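Local structure of imidazoleglycerol-phosphate dehydratase (Pyrococcus furiosus, 5DNL) at residues I20-N23 and L27-M30; A46-D49 and H53-E56. The protein catalyses the manganese-dependent dehydration of imidazoleglycerol phosphate to imidazoleacetol phosphate, the sixth step of histidine biosynthesis. All blocks are in the same frame, centred on the assembly; numbering follows the deposited sequence.

Interaction 1 of 2, residues I20-N23 and L27-M30; sequences IKTN and LDHM. With MN (manganese (II) ion), chain E.
With chi1 at 65°, Thr22 holds OG1 between its own backbone N and carbonyl carbon, while Asp28 turns its carboxylate beside its backbone N (chi1 -70°); the two side chains run past one another, ends reversed, and meet at one oxygen. Thr22 N donates to the syn lone pair of Asp28 OD1 at 2.7 Å, with an N-H...O angle of 157°. Thr22 OG1 reaches the same Asp28 OD1, also at 2.7 Å, from above the carboxylate plane, and in turn accepts from Asp24 N. A short side chain with its hydroxyl near the backbone suits this double grip. Aspartate suits its place too, a short carboxylate with a second oxygen for water: one water joins Asp28 OD2 to Asn23 N, another to Lys21 NZ, which lies 4.9 Å from Asp28 OD2. Ile20 CG2 rests 4.0 Å from Asp28 O, against the helix backbone. The contact thus ties strand 20-21 to the first turn of helix 25-38 within a beta-alpha-beta unit completed by strand 42-48. On the next residue, His29 NE2 binds a manganese ion at 2.2 Å. Two direct bonds and two waters fix the carboxylate's rotation, and the nearby lysine probably eases its charge.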
loop_
_atom_site.group_PDB
_atom_site.type_symbol
_atom_site.label_atom_id
_atom_site.label_comp_id
_atom_site.label_asym_id
_atom_site.label_seq_id
_atom_site.Cartn_x
_atom_site.Cartn_y
_atom_site.Cartn_z
ATOM N N ILE A 20 28.547 -17.976 45.305
ATOM C CA ILE A 20 28.295 -18.110 43.870
ATOM C C ILE A 20 29.330 -17.234 43.186
ATOM O O ILE A 20 29.220 -16.009 43.197
ATOM C CB ILE A 20 26.867 -17.685 43.503
ATOM C CG1 ILE A 20 25.871 -18.621 44.197
ATOM C CG2 ILE A 20 26.694 -17.676 41.980
ATOM C CD1 ILE A 20 24.417 -18.262 43.979
ATOM N N LYS A 21 30.332 -17.878 42.586
ATOM C CA LYS A 21 31.464 -17.203 41.978
ATOM C C LYS A 21 31.831 -17.877 40.682
ATOM O O LYS A 21 32.540 -18.874 40.658
ATOM C CB LYS A 21 32.669 -17.213 42.931
ATOM C CG LYS A 21 32.472 -16.384 44.181
ATOM C CD LYS A 21 32.461 -14.893 43.899
ATOM C CE LYS A 21 32.099 -14.109 45.148
ATOM N NZ LYS A 21 32.103 -12.648 44.866
ATOM N N THR A 22 31.325 -17.328 39.583
ATOM C CA THR A 22 31.568 -17.882 38.257
ATOM C C THR A 22 32.607 -17.135 37.452
ATOM O O THR A 22 32.905 -17.538 36.323
ATOM C CB THR A 22 30.271 -17.850 37.436
ATOM O OG1 THR A 22 29.882 -16.489 37.202
ATOM C CG2 THR A 22 29.160 -18.587 38.142
ATOM N N ASN A 23 33.141 -16.052 38.000
ATOM C CA ASN A 23 34.000 -15.107 37.265
ATOM C C ASN A 23 33.265 -14.321 36.167
ATOM O O ASN A 23 33.882 -13.801 35.253
ATOM C CB ASN A 23 35.271 -15.795 36.732
ATOM C CG ASN A 23 36.084 -16.411 37.843
ATOM O OD1 ASN A 23 36.555 -15.699 38.728
ATOM N ND2 ASN A 23 36.214 -17.737 37.835
ATOM N N LEU A 27 26.327 -13.074 35.635
ATOM C CA LEU A 27 25.808 -14.395 35.936
ATOM C C LEU A 27 25.752 -14.640 37.431
ATOM O O LEU A 27 24.812 -15.266 37.922
ATOM C CB LEU A 27 26.632 -15.492 35.242
ATOM C CG LEU A 27 26.051 -16.894 35.347
ATOM C CD1 LEU A 27 24.631 -16.989 34.794
ATOM C CD2 LEU A 27 26.982 -17.846 34.600
ATOM N N ASP A 28 26.757 -14.153 38.159
ATOM C CA ASP A 28 26.724 -14.304 39.626
ATOM C C ASP A 28 25.456 -13.681 40.202
ATOM O O ASP A 28 24.818 -14.283 41.056
ATOM C CB ASP A 28 27.937 -13.652 40.313
ATOM C CG ASP A 28 29.248 -14.376 40.075
ATOM O OD1 ASP A 28 29.257 -15.518 39.588
ATOM O OD2 ASP A 28 30.287 -13.746 40.407
ATOM N N HIS A 29 25.095 -12.500 39.715
ATOM C CA HIS A 29 23.880 -11.799 40.153
ATOM C C HIS A 29 22.628 -12.588 39.760
ATOM O O HIS A 29 21.737 -12.769 40.563
ATOM C CB HIS A 29 23.856 -10.376 39.589
ATOM C CG HIS A 29 22.675 -9.565 40.006
ATOM N ND1 HIS A 29 22.190 -9.545 41.299
ATOM C CD2 HIS A 29 21.919 -8.688 39.310
ATOM C CE1 HIS A 29 21.151 -8.730 41.361
ATOM N NE2 HIS A 29 20.989 -8.175 40.178
ATOM N N MET A 30 22.573 -13.067 38.523
ATOM C CA MET A 30 21.415 -13.819 38.053
ATOM C C MET A 30 21.233 -15.115 38.833
ATOM O O MET A 30 20.114 -15.467 39.179
ATOM C CB MET A 30 21.536 -14.122 36.558
ATOM C CG MET A 30 21.443 -12.917 35.630
ATOM S SD MET A 30 20.021 -11.844 35.865
ATOM C CE MET A 30 20.745 -10.603 36.920
HETATM MN MN MN E . 19.738 -6.439 39.608
HETATM O O HOH W 1 30.358 -12.137 42.553
HETATM O O HOH W 2 32.842 -14.326 40.242
#

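Interaction 2 of 2, residues A46-D49 and H53-E56. With MN (manganese (II) ion), chain B; MN (manganese (II) ion), chain D; 5DL ([(2S)-2-hydroxy-3-(1H-1,2,4-triazol-1-yl)propyl]phosphonic acid), chain F.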
loop_
_atom_site.group_PDB
_atom_site.type_symbol
_atom_site.label_atom_id
_atom_site.label_comp_id
_atom_site.label_asym_id
_atom_site.label_seq_id
_atom_site.Cartn_x
_atom_site.Cartn_y
_atom_site.Cartn_z
ATOM N N ALA A 46 32.984 -21.757 39.069
ATOM C CA ALA A 46 33.286 -22.071 37.682
ATOM C C ALA A 46 34.577 -21.444 37.197
ATOM O O ALA A 46 34.956 -20.351 37.625
ATOM C CB ALA A 46 32.149 -21.591 36.788
ATOM N N THR A 47 35.214 -22.134 36.257
ATOM C CA THR A 47 36.186 -21.539 35.372
ATOM C C THR A 47 35.690 -21.771 33.947
ATOM O O THR A 47 34.987 -22.747 33.675
ATOM C CB THR A 47 37.602 -22.110 35.576
ATOM O OG1 THR A 47 37.599 -23.518 35.380
ATOM C CG2 THR A 47 38.097 -21.803 36.993
ATOM N N TYR A 48 36.058 -20.868 33.050
ATOM C CA TYR A 48 35.573 -20.925 31.686
ATOM C C TYR A 48 36.498 -20.185 30.736
ATOM O O TYR A 48 37.270 -19.317 31.149
ATOM C CB TYR A 48 34.168 -20.293 31.612
ATOM C CG TYR A 48 34.142 -18.797 31.828
ATOM C CD1 TYR A 48 34.062 -18.252 33.108
ATOM C CD2 TYR A 48 34.132 -17.920 30.749
ATOM C CE1 TYR A 48 34.023 -16.873 33.295
ATOM C CE2 TYR A 48 34.120 -16.549 30.927
ATOM C CZ TYR A 48 34.048 -16.037 32.213
ATOM O OH TYR A 48 33.991 -14.677 32.402
ATOM N N ASP A 49 36.334 -20.477 29.447
ATOM C CA ASP A 49 37.054 -19.774 28.390
ATOM C C ASP A 49 36.214 -18.634 27.813
ATOM O O ASP A 49 36.634 -17.483 27.818
ATOM C CB ASP A 49 37.568 -20.754 27.307
ATOM C CG ASP A 49 36.492 -21.740 26.776
ATOM O OD1 ASP A 49 35.302 -21.651 27.136
ATOM O OD2 ASP A 49 36.854 -22.647 25.984
ATOM N N HIS A 53 30.001 -20.504 26.712
ATOM C CA HIS A 53 30.251 -21.830 27.276
ATOM C C HIS A 53 29.913 -21.845 28.778
ATOM O O HIS A 53 29.350 -22.804 29.281
ATOM C CB HIS A 53 31.684 -22.285 27.067
ATOM C CG HIS A 53 32.084 -22.420 25.627
ATOM N ND1 HIS A 53 33.396 -22.339 25.224
ATOM C CD2 HIS A 53 31.365 -22.629 24.501
ATOM C CE1 HIS A 53 33.473 -22.494 23.919
ATOM N NE2 HIS A 53 32.256 -22.692 23.458
ATOM N N LEU A 54 30.259 -20.779 29.491
ATOM C CA LEU A 54 29.901 -20.660 30.898
ATOM C C LEU A 54 28.407 -20.691 31.142
ATOM O O LEU A 54 27.909 -21.456 31.952
ATOM C CB LEU A 54 30.471 -19.380 31.495
ATOM C CG LEU A 54 30.060 -19.057 32.920
ATOM C CD1 LEU A 54 30.667 -20.056 33.905
ATOM C CD2 LEU A 54 30.418 -17.620 33.265
ATOM N N TRP A 55 27.667 -19.829 30.446
ATOM C CA TRP A 55 26.216 -19.739 30.683
ATOM C C TRP A 55 25.495 -21.057 30.375
ATOM O O TRP A 55 24.632 -21.511 31.127
ATOM C CB TRP A 55 25.592 -18.548 29.925
ATOM C CG TRP A 55 25.862 -17.209 30.571
ATOM C CD1 TRP A 55 27.089 -16.645 30.815
ATOM C CD2 TRP A 55 24.885 -16.283 31.079
ATOM N NE1 TRP A 55 26.927 -15.430 31.427
ATOM C CE2 TRP A 55 25.596 -15.182 31.602
ATOM C CE3 TRP A 55 23.477 -16.267 31.123
ATOM C CZ2 TRP A 55 24.953 -14.087 32.171
ATOM C CZ3 TRP A 55 22.846 -15.177 31.681
ATOM C CH2 TRP A 55 23.584 -14.108 32.202
ATOM N N GLU A 56 25.826 -21.646 29.233
ATOM C CA GLU A 56 25.227 -22.913 28.829
ATOM C C GLU A 56 25.612 -24.010 29.822
ATOM O O GLU A 56 24.745 -24.770 30.257
ATOM C CB GLU A 56 25.712 -23.277 27.428
ATOM C CG GLU A 56 25.299 -24.664 26.989
ATOM C CD GLU A 56 25.495 -24.903 25.512
ATOM O OE1 GLU A 56 26.010 -24.002 24.809
ATOM O OE2 GLU A 56 25.159 -26.015 25.066
HETATM MN MN MN B . 31.886 -23.133 21.166
HETATM MN MN MN D . 25.524 -23.234 22.817
HETATM N N1 5DL F . 29.739 -23.688 21.471
HETATM C C3 5DL F . 27.976 -25.075 21.634
HETATM N N2 5DL F . 29.251 -24.952 21.248
HETATM C C8 5DL F . 31.913 -27.662 20.730
HETATM C C7 5DL F . 31.238 -26.485 21.437
HETATM C C6 5DL F . 30.013 -26.043 20.650
HETATM C C5 5DL F . 28.691 -23.060 22.016
HETATM O O10 5DL F . 30.153 -29.416 21.737
HETATM P P9 5DL F . 30.888 -29.136 20.469
HETATM O O11 5DL F . 31.831 -30.238 20.051
HETATM O O12 5DL F . 29.920 -28.870 19.326
HETATM O O13 5DL F . 32.137 -25.375 21.572
HETATM N N4 5DL F . 27.605 -23.858 22.134
HETATM O O HOH W 3 25.071 -25.368 22.500
#
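Leu54 CD2 lies over one face of the Tyr48 ring, 3.9 Å from its centroid and displaced toward the rim, a CH-pi contact. The His53 ring is engaged at its edge instead, with Asp49 OD1 near its plane on the ND1 side and triazole N1 of the bound inhibitor in plane on the NE2 side; the ring also meets His29 of a neighbouring subunit edge-to-face. In a His-carboxylate hydrogen bond, His53 ND1 donates to Asp49 OD1 at 2.8 Å, nearly straight at 166°, on the syn side but tilted out of the carboxylate plane; the planes of the two groups lie 44° apart. With its proton on ND1, the ring offers NE2 to one manganese ion at 2.4 Å, which inhibitor N1 and O13 also bind, and the two bonds together fix its rotation. Asp49 is thus a second-shell residue positioning a first-shell ligand, and an alanine here would probably leave ND1 without its acceptor and the imidazole held against rotation about CB-CG mainly by the metal bond. One helical turn on, the extended Glu56 puts OE1 2.2 Å from a second manganese, bound by inhibitor N4, so the triazole bridges the two metals. His52 and Glu121 of the same chain and His146 of a neighbouring subunit complete its protein ligands, and a water on it donates to Glu56 OE2 at 2.6 Å. A chi1 of 174° swings the Leu54 branch away from the backbone N and brings CD1 within 3.6 Å of Ala46 CB, where a small residue lets the helix come close. Helix 51-69 lies against strand 42-48 on one side, while Trp55 packs on helices 25-38 and 116-130, and strand 8-14 touches Ala46, Tyr48 and His53.

How the interactions relate
Interactions 1 and 2 follow one another along the chain, each joining a strand end to the helix after it, with strands 20-21 and 42-48 neighbours in one sheet. Their centres are 11 Å apart, and they touch directly: Tyr48 OH probably hydrogen-bonds to Asn23 O at 3.0 Å, and Leu27 CD2 packs on Leu54 CD2 at 3.7 Å, so helices 25-38 and 51-69 share an apolar seam. His53 and Glu56 of interaction 2 line the inhibitor pocket, whereas the Asp28 side chain lies about 12 Å from a bound inhibitor. Yet its neighbour His29 binds a manganese ion that His53 of a neighbouring subunit also binds, so the active site is built across the assembly.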